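Local coordinates for protein putative DsbA oxidoreductase SCO1869 (Streptomyces coelicolor A3, PDB 3GL5) that probably acts as a thiol-disulfide oxidoreductase of the DsbA family, carrying a CxxC disulfide at the start of a helix in a thioredoxin-like fold, at residues G19-E24 with E86-R91; K25-F30 with V36-R41; S9-P14 with A118-F123. All coordinates share one frame; numbering follows the deposited sequence.

Contact 1 of 3, residues G19-E24 with E86-R91; sequences GKARFE and EGLAYR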
ATOM      1  N   GLY A  19       3.720  16.178 -14.741  1.00 25.49           N
ATOM      2  CA  GLY A  19       4.346  14.843 -14.764  1.00 27.05           C
ATOM      3  C   GLY A  19       3.437  13.672 -14.405  1.00 27.75           C
ATOM      4  O   GLY A  19       3.646  12.510 -14.851  1.00 29.17           O
ATOM      5  N   LYS A  20       2.430  13.930 -13.586  1.00 27.50           N
ATOM      6  CA  LYS A  20       1.495  12.872 -13.265  1.00 26.91           C
ATOM      7  C   LYS A  20       0.746  12.442 -14.549  1.00 26.68           C
ATOM      8  O   LYS A  20       0.608  11.255 -14.841  1.00 26.04           O
ATOM      9  CB  LYS A  20       0.489  13.311 -12.194  1.00 26.96           C
ATOM     10  CG  LYS A  20      -0.569  12.182 -11.928  1.00 27.44           C
ATOM     11  CD  LYS A  20      -1.216  12.345 -10.583  1.00 30.69           C
ATOM     12  CE  LYS A  20      -2.569  12.876 -10.727  1.00 34.11           C
ATOM     13  NZ  LYS A  20      -3.450  11.751 -11.185  1.00 36.31           N
ATOM     14  N   ALA A  21       0.303  13.433 -15.321  1.00 26.89           N
ATOM     15  CA  ALA A  21      -0.458  13.181 -16.547  1.00 26.34           C
ATOM     16  C   ALA A  21       0.422  12.501 -17.587  1.00 26.44           C
ATOM     17  O   ALA A  21      -0.029  11.578 -18.306  1.00 26.35           O
ATOM     18  CB  ALA A  21      -1.023  14.472 -17.090  1.00 26.42           C
ATOM     19  N   ARG A  22       1.680  12.932 -17.660  1.00 25.90           N
ATOM     20  CA  ARG A  22       2.632  12.333 -18.604  1.00 25.98           C
ATOM     21  C   ARG A  22       2.885  10.852 -18.287  1.00 26.34           C
ATOM     22  O   ARG A  22       2.915  10.013 -19.185  1.00 26.30           O
ATOM     23  CB  ARG A  22       3.940  13.134 -18.664  1.00 24.75           C
ATOM     24  CG  ARG A  22       3.915  14.139 -19.722  1.00 25.24           C
ATOM     25  CD  ARG A  22       5.123  15.036 -19.727  1.00 24.76           C
ATOM     26  NE  ARG A  22       4.839  16.300 -20.404  1.00 22.05           N
ATOM     27  CZ  ARG A  22       5.693  17.321 -20.445  1.00 24.84           C
ATOM     28  NH1 ARG A  22       6.859  17.244 -19.834  1.00 26.76           N
ATOM     29  NH2 ARG A  22       5.378  18.441 -21.066  1.00 25.72           N
ATOM     30  N   PHE A  23       3.043  10.553 -17.000  1.00 26.36           N
ATOM     31  CA  PHE A  23       3.231   9.203 -16.550  1.00 26.50           C
ATOM     32  C   PHE A  23       2.024   8.348 -16.861  1.00 27.26           C
ATOM     33  O   PHE A  23       2.174   7.179 -17.259  1.00 26.74           O
ATOM     34  CB  PHE A  23       3.477   9.131 -15.044  1.00 25.51           C
ATOM     35  CG  PHE A  23       3.482   7.731 -14.539  1.00 26.90           C
ATOM     36  CD1 PHE A  23       4.573   6.905 -14.772  1.00 26.02           C
ATOM     37  CD2 PHE A  23       2.346   7.200 -13.926  1.00 27.65           C
ATOM     38  CE1 PHE A  23       4.563   5.594 -14.365  1.00 26.12           C
ATOM     39  CE2 PHE A  23       2.318   5.873 -13.511  1.00 25.80           C
ATOM     40  CZ  PHE A  23       3.427   5.075 -13.705  1.00 26.12           C
ATOM     41  N   GLU A  24       0.835   8.895 -16.617  1.00 27.91           N
ATOM     42  CA  GLU A  24      -0.371   8.119 -16.793  1.00 29.77           C
ATOM     43  C   GLU A  24      -0.555   7.807 -18.274  1.00 30.49           C
ATOM     44  O   GLU A  24      -0.912   6.672 -18.685  1.00 30.44           O
ATOM     45  CB  GLU A  24      -1.563   8.886 -16.243  1.00 29.96           C
ATOM     46  CG  GLU A  24      -1.700   8.774 -14.717  1.00 33.42           C
ATOM     47  CD  GLU A  24      -2.650   9.803 -14.118  1.00 37.31           C
ATOM     48  OE1 GLU A  24      -3.348  10.531 -14.864  1.00 40.14           O
ATOM     49  OE2 GLU A  24      -2.684   9.917 -12.879  1.00 41.19           O
ATOM     50  N   GLU A  86      -1.322  18.029 -22.175  1.00 27.44           N
ATOM     51  CA  GLU A  86      -1.711  16.817 -21.429  1.00 27.97           C
ATOM     52  C   GLU A  86      -3.202  16.788 -21.056  1.00 28.59           C
ATOM     53  O   GLU A  86      -3.626  15.858 -20.357  1.00 29.05           O
ATOM     54  CB  GLU A  86      -0.922  16.655 -20.117  1.00 27.84           C
ATOM     55  CG  GLU A  86       0.603  16.704 -20.239  1.00 28.84           C
ATOM     56  CD  GLU A  86       1.149  15.641 -21.198  1.00 31.60           C
ATOM     57  OE1 GLU A  86       0.573  14.518 -21.282  1.00 32.81           O
ATOM     58  OE2 GLU A  86       2.159  15.934 -21.879  1.00 32.56           O
ATOM     59  N   GLY A  87      -3.978  17.794 -21.480  1.00 27.82           N
ATOM     60  CA  GLY A  87      -5.399  17.862 -21.158  1.00 27.16           C
ATOM     61  C   GLY A  87      -5.720  18.419 -19.792  1.00 26.74           C
ATOM     62  O   GLY A  87      -6.842  18.262 -19.289  1.00 25.69           O
ATOM     63  N   LEU A  88      -4.739  19.098 -19.209  1.00 26.91           N
ATOM     64  CA  LEU A  88      -4.874  19.748 -17.919  1.00 27.30           C
ATOM     65  C   LEU A  88      -5.067  21.231 -18.024  1.00 27.27           C
ATOM     66  O   LEU A  88      -4.352  21.908 -18.736  1.00 28.50           O
ATOM     67  CB  LEU A  88      -3.616  19.516 -17.070  1.00 27.14           C
ATOM     68  CG  LEU A  88      -3.080  18.094 -16.879  1.00 28.59           C
ATOM     69  CD1 LEU A  88      -1.768  18.083 -16.061  1.00 27.59           C
ATOM     70  CD2 LEU A  88      -4.120  17.187 -16.236  1.00 28.23           C
ATOM     71  N   ALA A  89      -5.990  21.745 -17.241  1.00 27.79           N
ATOM     72  CA  ALA A  89      -6.152  23.174 -17.069  1.00 28.03           C
ATOM     73  C   ALA A  89      -4.992  23.721 -16.226  1.00 28.29           C
ATOM     74  O   ALA A  89      -4.470  23.030 -15.340  1.00 28.17           O
ATOM     75  CB  ALA A  89      -7.475  23.437 -16.368  1.00 27.90           C
ATOM     76  N   TYR A  90      -4.593  24.960 -16.490  1.00 28.40           N
ATOM     77  CA  TYR A  90      -3.469  25.567 -15.782  1.00 28.76           C
ATOM     78  C   TYR A  90      -3.557  27.085 -15.944  1.00 30.33           C
ATOM     79  O   TYR A  90      -3.355  27.587 -17.059  1.00 30.30           O
ATOM     80  CB  TYR A  90      -2.163  25.084 -16.364  1.00 28.51           C
ATOM     81  CG  TYR A  90      -0.961  25.478 -15.549  1.00 28.95           C
ATOM     82  CD1 TYR A  90      -0.410  24.606 -14.616  1.00 32.98           C
ATOM     83  CD2 TYR A  90      -0.373  26.739 -15.700  1.00 28.59           C
ATOM     84  CE1 TYR A  90       0.746  24.976 -13.827  1.00 32.20           C
ATOM     85  CE2 TYR A  90       0.752  27.129 -14.924  1.00 30.65           C
ATOM     86  CZ  TYR A  90       1.302  26.246 -13.993  1.00 31.21           C
ATOM     87  OH  TYR A  90       2.393  26.628 -13.253  1.00 26.46           O
ATOM     88  N   ARG A  91      -3.890  27.803 -14.864  1.00 29.95           N
ATOM     89  CA  ARG A  91      -3.916  29.279 -14.898  1.00 31.15           C
ATOM     90  C   ARG A  91      -2.528  29.866 -14.950  1.00 31.10           C
ATOM     91  O   ARG A  91      -1.696  29.567 -14.105  1.00 29.96           O
ATOM     92  CB  ARG A  91      -4.643  29.849 -13.703  1.00 30.60           C
ATOM     93  CG  ARG A  91      -6.036  29.342 -13.672  1.00 33.92           C
ATOM     94  CD  ARG A  91      -6.718  29.718 -12.399  1.00 39.05           C
ATOM     95  NE  ARG A  91      -7.338  31.015 -12.596  1.00 46.27           N
ATOM     96  CZ  ARG A  91      -8.449  31.209 -13.317  1.00 49.12           C
ATOM     97  NH1 ARG A  91      -9.080  30.186 -13.898  1.00 50.04           N
ATOM     98  NH2 ARG A  91      -8.931  32.434 -13.457  1.00 51.87           N
TER
HETATM   99  O   HOH W   1       2.876  18.451 -22.141  1.00 24.50           O
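Ala21 and Arg22 on helix 14-28, the first helix of the thioredoxin fold, meet Glu86 and Leu88 at the turn that ends helix 69-85. Gly87 closes that helix with a Schellman motif: its positive phi, easily adopted without a side chain, turns the chain out of the helix, and Leu88 follows against helix 14-28.

The apolar part is centred on the methyl of Ala21, small enough to let the turn come close. Its CB lies 3.7 Å from Glu86 CB and 3.8 Å from Leu88 CD1, so one methyl touches both the base of an acid and the tip of a leucine.

The charged part is a salt bridge. Arg22 NE donates to Glu86 OE2 at 3.1 Å, nearly straight at 161°. The oxygen lies almost in the guanidinium plane, yet the donor reaches it from well above the carboxylate plane, and the guanidinium and carboxylate planes are turned 76° from each other. A bend in the Glu86 chain (chi2 -57°) folds the carboxylate back alongside Arg22 CG. Farther out, Arg22 NH2 also bonds Gln82 OE1 of helix 69-85. A leucine in place of Arg22 would probably leave the Glu86 carboxylate without its cationic mate and break the tie to Gln82. A water closes the bridge, accepting from Arg22 NH2 at 2.7 Å and donating to Glu86 OE2 at 2.6 Å.

Contact 2 of 3, residues K25-F30 with V36-R41; sequences KALAAF and VEVVHR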
ATOM      1  N   LYS A  25      -0.265   8.811 -19.091  1.00 30.40           N
ATOM      2  CA  LYS A  25      -0.317   8.612 -20.521  1.00 31.14           C
ATOM      3  C   LYS A  25       0.647   7.474 -20.918  1.00 30.22           C
ATOM      4  O   LYS A  25       0.270   6.594 -21.663  1.00 28.96           O
ATOM      5  CB  LYS A  25      -0.065   9.932 -21.258  1.00 31.13           C
ATOM      6  CG  LYS A  25       0.342   9.763 -22.710  1.00 34.69           C
ATOM      7  CD  LYS A  25       0.676  11.099 -23.385  1.00 37.32           C
ATOM      8  CE  LYS A  25      -0.436  11.489 -24.326  1.00 39.32           C
ATOM      9  NZ  LYS A  25       0.052  12.201 -25.575  1.00 43.86           N
ATOM     10  N   ALA A  26       1.861   7.468 -20.372  1.00 29.69           N
ATOM     11  CA  ALA A  26       2.842   6.418 -20.670  1.00 30.06           C
ATOM     12  C   ALA A  26       2.362   5.058 -20.161  1.00 30.90           C
ATOM     13  O   ALA A  26       2.569   4.006 -20.811  1.00 32.20           O
ATOM     14  CB  ALA A  26       4.175   6.759 -20.035  1.00 30.11           C
ATOM     15  N   LEU A  27       1.717   5.067 -19.001  1.00 30.12           N
ATOM     16  CA  LEU A  27       1.298   3.834 -18.393  1.00 29.96           C
ATOM     17  C   LEU A  27       0.175   3.151 -19.243  1.00 30.69           C
ATOM     18  O   LEU A  27       0.154   1.908 -19.406  1.00 30.06           O
ATOM     19  CB  LEU A  27       0.859   4.101 -16.950  1.00 29.30           C
ATOM     20  CG  LEU A  27       0.294   2.877 -16.240  1.00 28.11           C
ATOM     21  CD1 LEU A  27       1.336   1.756 -16.309  1.00 28.97           C
ATOM     22  CD2 LEU A  27      -0.182   3.146 -14.774  1.00 26.29           C
ATOM     23  N   ALA A  28      -0.736   3.974 -19.772  1.00 31.10           N
ATOM     24  CA  ALA A  28      -1.833   3.500 -20.598  1.00 31.61           C
ATOM     25  C   ALA A  28      -1.345   2.885 -21.902  1.00 31.97           C
ATOM     26  O   ALA A  28      -1.995   2.010 -22.460  1.00 32.54           O
ATOM     27  CB  ALA A  28      -2.838   4.590 -20.845  1.00 31.43           C
ATOM     28  N   ALA A  29      -0.165   3.266 -22.359  1.00 32.31           N
ATOM     29  CA  ALA A  29       0.364   2.636 -23.563  1.00 31.94           C
ATOM     30  C   ALA A  29       1.380   1.545 -23.234  1.00 32.52           C
ATOM     31  O   ALA A  29       1.929   0.945 -24.132  1.00 32.69           O
ATOM     32  CB  ALA A  29       0.974   3.680 -24.491  1.00 31.11           C
ATOM     33  N   PHE A  30       1.636   1.285 -21.956  1.00 33.15           N
ATOM     34  CA  PHE A  30       2.587   0.223 -21.553  1.00 33.83           C
ATOM     35  C   PHE A  30       1.939  -1.185 -21.686  1.00 34.72           C
ATOM     36  O   PHE A  30       0.816  -1.354 -21.229  1.00 34.26           O
ATOM     37  CB  PHE A  30       3.044   0.472 -20.106  1.00 34.14           C
ATOM     38  CG  PHE A  30       4.026  -0.536 -19.581  1.00 32.22           C
ATOM     39  CD1 PHE A  30       5.228  -0.784 -20.255  1.00 32.29           C
ATOM     40  CD2 PHE A  30       3.767  -1.201 -18.394  1.00 29.05           C
ATOM     41  CE1 PHE A  30       6.137  -1.709 -19.756  1.00 32.29           C
ATOM     42  CE2 PHE A  30       4.648  -2.113 -17.879  1.00 29.72           C
ATOM     43  CZ  PHE A  30       5.855  -2.376 -18.562  1.00 31.03           C
ATOM     44  N   VAL A  36       0.813  -3.259 -13.078  1.00 33.60           N
ATOM     45  CA  VAL A  36       1.495  -2.157 -12.386  1.00 33.64           C
ATOM     46  C   VAL A  36       0.596  -1.582 -11.299  1.00 34.80           C
ATOM     47  O   VAL A  36      -0.563  -1.273 -11.565  1.00 35.49           O
ATOM     48  CB  VAL A  36       1.901  -1.035 -13.368  1.00 33.89           C
ATOM     49  CG1 VAL A  36       2.526   0.190 -12.603  1.00 34.96           C
ATOM     50  CG2 VAL A  36       2.850  -1.573 -14.480  1.00 30.72           C
ATOM     51  N   GLU A  37       1.111  -1.432 -10.078  1.00 34.70           N
ATOM     52  CA  GLU A  37       0.376  -0.711  -9.041  1.00 34.81           C
ATOM     53  C   GLU A  37       1.053   0.643  -8.800  1.00 34.28           C
ATOM     54  O   GLU A  37       2.258   0.696  -8.618  1.00 33.90           O
ATOM     55  CB  GLU A  37       0.385  -1.491  -7.744  1.00 35.42           C
ATOM     56  CG  GLU A  37      -0.665  -0.984  -6.776  1.00 39.92           C
ATOM     57  CD  GLU A  37      -0.350  -1.271  -5.317  1.00 45.55           C
ATOM     58  OE1 GLU A  37       0.664  -1.975  -5.033  1.00 49.39           O
ATOM     59  OE2 GLU A  37      -1.146  -0.796  -4.451  1.00 46.62           O
ATOM     60  N   VAL A  38       0.266   1.722  -8.810  1.00 33.96           N
ATOM     61  CA  VAL A  38       0.759   3.089  -8.616  1.00 33.63           C
ATOM     62  C   VAL A  38       0.391   3.538  -7.196  1.00 33.76           C
ATOM     63  O   VAL A  38      -0.777   3.448  -6.799  1.00 33.79           O
ATOM     64  CB  VAL A  38       0.127   4.045  -9.636  1.00 33.50           C
ATOM     65  CG1 VAL A  38       0.599   5.494  -9.413  1.00 33.31           C
ATOM     66  CG2 VAL A  38       0.450   3.584 -11.044  1.00 34.51           C
ATOM     67  N   VAL A  39       1.383   3.984  -6.427  1.00 32.48           N
ATOM     68  CA  VAL A  39       1.161   4.412  -5.059  1.00 31.69           C
ATOM     69  C   VAL A  39       1.669   5.861  -4.979  1.00 31.02           C
ATOM     70  O   VAL A  39       2.810   6.143  -5.384  1.00 29.60           O
ATOM     71  CB  VAL A  39       1.921   3.505  -4.047  1.00 31.99           C
ATOM     72  CG1 VAL A  39       1.865   4.094  -2.584  1.00 32.68           C
ATOM     73  CG2 VAL A  39       1.368   2.098  -4.062  1.00 32.44           C
ATOM     74  N   HIS A  40       0.812   6.763  -4.506  1.00 29.25           N
ATOM     75  CA  HIS A  40       1.204   8.163  -4.325  1.00 29.59           C
ATOM     76  C   HIS A  40       1.739   8.392  -2.930  1.00 29.13           C
ATOM     77  O   HIS A  40       1.266   7.762  -1.967  1.00 28.41           O
ATOM     78  CB  HIS A  40       0.054   9.127  -4.641  1.00 29.86           C
ATOM     79  CG  HIS A  40      -0.357   9.082  -6.065  1.00 32.51           C
ATOM     80  ND1 HIS A  40       0.483   9.473  -7.084  1.00 32.82           N
ATOM     81  CD2 HIS A  40      -1.489   8.614  -6.660  1.00 37.04           C
ATOM     82  CE1 HIS A  40      -0.128   9.287  -8.247  1.00 35.17           C
ATOM     83  NE2 HIS A  40      -1.326   8.772  -8.017  1.00 37.25           N
ATOM     84  N   ARG A  41       2.720   9.294  -2.847  1.00 28.36           N
ATOM     85  CA  ARG A  41       3.582   9.488  -1.682  1.00 28.72           C
ATOM     86  C   ARG A  41       3.763  10.981  -1.449  1.00 28.59           C
ATOM     87  O   ARG A  41       3.862  11.739  -2.406  1.00 27.53           O
ATOM     88  CB  ARG A  41       4.960   8.933  -1.989  1.00 29.41           C
ATOM     89  CG  ARG A  41       4.990   7.458  -2.155  1.00 31.65           C
ATOM     90  CD  ARG A  41       5.105   6.922  -0.800  1.00 34.78           C
ATOM     91  NE  ARG A  41       5.472   5.549  -0.852  1.00 38.95           N
ATOM     92  CZ  ARG A  41       6.002   4.900   0.170  1.00 44.05           C
ATOM     93  NH1 ARG A  41       6.259   5.527   1.336  1.00 44.86           N
ATOM     94  NH2 ARG A  41       6.295   3.623   0.011  1.00 45.33           N
TER
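The backbone N of Phe30 donates to Leu27 O at 3.0 Å, a bond in the turn that ends helix 14-28, and the side chains of the same two residues reach across to Val36 and Val38. No hydrogen bond crosses between the two segments, whose meeting is purely one of hydrocarbon surfaces.

On the helix side Leu27 does most of the work, dividing its two methyls between two valines. CD1 rests against Val36, 4.1 Å from both CB and CG2, while CD2 lies 3.8 Å from Val38 CG2. Its CG stands anti to the backbone N (chi1 176°), which carries the fork off the helix toward the strand; there leucine and valines slide past one another in opposite directions. A leucine suits the place because the nearest alpha carbons, those of Leu27 and Val36, are still 8.5 Å apart, and a forked chain spans the distance while touching two residues at once.

These elements belong to a beta-alpha-beta crossover, in which strand 3-9, helix 14-28 and strand 36-42 follow one another and the two strands pair in parallel. Val36 and Val38, two positions apart, turn to the helix side of the sheet, and beta-branched residues are well suited to an extended strand. Glu37, between them, points away and packs on Arg4 of the second subunit.

Phe30 brings the edge of its ring. Val36 CG2 lies near the ring plane, 3.9 Å from Phe30 CE2 and 4.0 Å from CD2, so that the methyl butts against the rim of the aromatic and does not lie over a face. Leu208 and Thr209 of helix 201-213 also touch the Phe30 side chain, giving this large apolar ring a buried setting.

Contact 3 of 3, residues S9-P14 with A118-F123; sequences SDIACP and ALLDAF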
ATOM      1  N   SER A   9       5.329  13.519  -4.741  1.00 24.84           N
ATOM      2  CA  SER A   9       5.005  14.840  -5.314  1.00 25.13           C
ATOM      3  C   SER A   9       4.460  15.759  -4.228  1.00 25.25           C
ATOM      4  O   SER A   9       4.049  15.284  -3.144  1.00 23.97           O
ATOM      5  CB  SER A   9       3.947  14.759  -6.430  1.00 25.95           C
ATOM      6  OG  SER A   9       4.496  14.345  -7.675  1.00 28.22           O
ATOM      7  N   ASP A  10       4.457  17.064  -4.532  1.00 24.15           N
ATOM      8  CA  ASP A  10       3.822  18.072  -3.691  1.00 25.41           C
ATOM      9  C   ASP A  10       2.705  18.689  -4.499  1.00 25.91           C
ATOM     10  O   ASP A  10       2.783  18.722  -5.719  1.00 26.18           O
ATOM     11  CB  ASP A  10       4.811  19.179  -3.340  1.00 25.10           C
ATOM     12  CG  ASP A  10       4.462  19.888  -2.071  1.00 25.90           C
ATOM     13  OD1 ASP A  10       3.327  19.757  -1.550  1.00 28.22           O
ATOM     14  OD2 ASP A  10       5.337  20.624  -1.566  1.00 30.88           O
ATOM     15  N   ILE A  11       1.663  19.169  -3.835  1.00 26.43           N
ATOM     16  CA  ILE A  11       0.605  19.938  -4.529  1.00 26.85           C
ATOM     17  C   ILE A  11       1.091  21.305  -5.143  1.00 27.43           C
ATOM     18  O   ILE A  11       0.575  21.760  -6.187  1.00 27.38           O
ATOM     19  CB  ILE A  11      -0.607  20.167  -3.569  1.00 26.71           C
ATOM     20  CG1 ILE A  11      -1.164  18.816  -3.025  1.00 28.46           C
ATOM     21  CG2 ILE A  11      -1.712  20.947  -4.265  1.00 25.63           C
ATOM     22  CD1 ILE A  11      -1.679  17.824  -4.097  1.00 25.83           C
ATOM     23  N   ALA A  12       2.039  21.971  -4.476  1.00 26.97           N
ATOM     24  CA  ALA A  12       2.579  23.262  -4.952  1.00 28.45           C
ATOM     25  C   ALA A  12       3.746  23.016  -5.928  1.00 28.60           C
ATOM     26  O   ALA A  12       4.816  23.564  -5.774  1.00 31.14           O
ATOM     27  CB  ALA A  12       3.067  24.144  -3.732  1.00 27.55           C
ATOM     28  N   CYS A  13       3.575  22.122  -6.871  1.00 28.33           N
ATOM     29  CA  CYS A  13       4.671  21.757  -7.760  1.00 28.25           C
ATOM     30  C   CYS A  13       4.065  21.586  -9.169  1.00 27.42           C
ATOM     31  O   CYS A  13       3.418  20.586  -9.441  1.00 28.33           O
ATOM     32  CB  CYS A  13       5.279  20.471  -7.228  1.00 27.95           C
ATOM     33  SG  CYS A  13       6.333  19.551  -8.282  1.00 30.33           S
ATOM     34  N   PRO A  14       4.221  22.589 -10.035  1.00 27.31           N
ATOM     35  CA  PRO A  14       3.596  22.528 -11.376  1.00 26.50           C
ATOM     36  C   PRO A  14       4.031  21.308 -12.179  1.00 26.51           C
ATOM     37  O   PRO A  14       3.204  20.739 -12.854  1.00 26.97           O
ATOM     38  CB  PRO A  14       4.071  23.820 -12.067  1.00 26.68           C
ATOM     39  CG  PRO A  14       4.541  24.736 -10.978  1.00 26.02           C
ATOM     40  CD  PRO A  14       4.879  23.890  -9.757  1.00 26.39           C
ATOM     41  N   ALA A 118      -8.422  10.486  -6.397  1.00 32.14           N
ATOM     42  CA  ALA A 118      -9.496  11.484  -6.455  1.00 30.55           C
ATOM     43  C   ALA A 118      -9.177  12.739  -5.652  1.00 29.90           C
ATOM     44  O   ALA A 118      -9.426  13.853  -6.110  1.00 31.62           O
ATOM     45  CB  ALA A 118     -10.866  10.882  -6.033  1.00 29.91           C
ATOM     46  N   LEU A 119      -8.617  12.613  -4.462  1.00 28.77           N
ATOM     47  CA  LEU A 119      -8.324  13.829  -3.694  1.00 27.74           C
ATOM     48  C   LEU A 119      -7.045  14.520  -4.227  1.00 27.52           C
ATOM     49  O   LEU A 119      -6.937  15.766  -4.233  1.00 27.47           O
ATOM     50  CB  LEU A 119      -8.201  13.545  -2.190  1.00 26.99           C
ATOM     51  CG  LEU A 119      -8.024  14.754  -1.264  1.00 25.80           C
ATOM     52  CD1 LEU A 119      -9.188  15.741  -1.408  1.00 24.60           C
ATOM     53  CD2 LEU A 119      -7.773  14.321   0.212  1.00 23.67           C
ATOM     54  N   LEU A 120      -6.096  13.710  -4.677  1.00 27.58           N
ATOM     55  CA  LEU A 120      -4.877  14.252  -5.289  1.00 28.97           C
ATOM     56  C   LEU A 120      -5.231  15.140  -6.509  1.00 28.49           C
ATOM     57  O   LEU A 120      -4.819  16.310  -6.594  1.00 28.28           O
ATOM     58  CB  LEU A 120      -3.911  13.115  -5.624  1.00 28.42           C
ATOM     59  CG  LEU A 120      -2.572  13.503  -6.236  1.00 29.89           C
ATOM     60  CD1 LEU A 120      -1.766  14.475  -5.321  1.00 26.43           C
ATOM     61  CD2 LEU A 120      -1.780  12.242  -6.624  1.00 24.70           C
ATOM     62  N   ASP A 121      -6.036  14.597  -7.420  1.00 28.82           N
ATOM     63  CA  ASP A 121      -6.503  15.377  -8.573  1.00 28.87           C
ATOM     64  C   ASP A 121      -7.340  16.565  -8.170  1.00 28.26           C
ATOM     65  O   ASP A 121      -7.204  17.591  -8.783  1.00 28.32           O
ATOM     66  CB  ASP A 121      -7.264  14.536  -9.574  1.00 29.12           C
ATOM     67  CG  ASP A 121      -6.386  13.543 -10.290  1.00 33.38           C
ATOM     68  OD1 ASP A 121      -5.182  13.815 -10.527  1.00 37.09           O
ATOM     69  OD2 ASP A 121      -6.922  12.461 -10.638  1.00 40.04           O
ATOM     70  N   ALA A 122      -8.152  16.455  -7.106  1.00 27.47           N
ATOM     71  CA  ALA A 122      -8.912  17.604  -6.628  1.00 26.53           C
ATOM     72  C   ALA A 122      -8.010  18.707  -6.124  1.00 26.23           C
ATOM     73  O   ALA A 122      -8.263  19.861  -6.371  1.00 25.39           O
ATOM     74  CB  ALA A 122      -9.889  17.215  -5.521  1.00 25.57           C
ATOM     75  N   PHE A 123      -7.035  18.349  -5.295  1.00 26.37           N
ATOM     76  CA  PHE A 123      -6.133  19.336  -4.766  1.00 27.45           C
ATOM     77  C   PHE A 123      -5.318  20.031  -5.889  1.00 27.85           C
ATOM     78  O   PHE A 123      -5.115  21.255  -5.828  1.00 28.38           O
ATOM     79  CB  PHE A 123      -5.193  18.738  -3.665  1.00 27.03           C
ATOM     80  CG  PHE A 123      -5.881  18.505  -2.319  1.00 27.96           C
ATOM     81  CD1 PHE A 123      -7.183  19.029  -2.057  1.00 29.30           C
ATOM     82  CD2 PHE A 123      -5.232  17.780  -1.300  1.00 26.81           C
ATOM     83  CE1 PHE A 123      -7.826  18.825  -0.797  1.00 25.65           C
ATOM     84  CE2 PHE A 123      -5.868  17.590  -0.044  1.00 27.06           C
ATOM     85  CZ  PHE A 123      -7.149  18.133   0.203  1.00 21.90           C
TER
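The loop that runs from strand 3-9 to the helix carrying the CxxC disulfide packs against helix 116-128, where Ile11 meets Leu120 and Phe123. Ile11 CD1 does most of the touching, lying 3.6 Å from Leu120 CD1 and 3.7 Å from Phe123 CB. Ile11 CG1 stands anti to its own carbonyl carbon (chi1 -56°), which carries CD1 to that pair and leaves Ile11 CG2 3.8 Å from Phe123 O. Of the Phe123 side chain the beta carbon touches, while the ring leads away, with Leu119 CD1 over one face, offset toward the rim. An isoleucine suits this buried spot because its two branches meet side chains and backbone at once and bring no polar atom.

In the DsbA fold, helix 116-128 is part of the helical insertion in the thioredoxin domain, so the contact joins it to the loop leading into the disulfide. Beyond Ile11, Ala12 is the centre of an inverse gamma turn, and Cys13, bonded to Cys16, takes the N-cap position of helix 14-28. Cys13 and Pro14 pack on Cys229 and Cys234 of the second subunit. The Ile11 O accepts a bond from the side chain of Asn127, one of the residues at the sodium site.

How the contacts relate
From the N terminus, strand 3-9 runs into the first segment of contact 3, and helix 14-28 then supplies the first segments of contacts 1 and 2 in turn. Contact 2 closes first, after a five-residue turn, as strand 36-42 returns beside strand 3-9. Contact 1 closes next, beyond helix 69-85, and contact 3 last, at helix 116-128. The three loops lie one within another and none crosses. Side chains also bridge them: Phe23 touches Val38, Lys20 makes a salt bridge with Asp121, and His40 packs on Leu120. Together they tie the thioredoxin sheet and its first helix to the inserted helices.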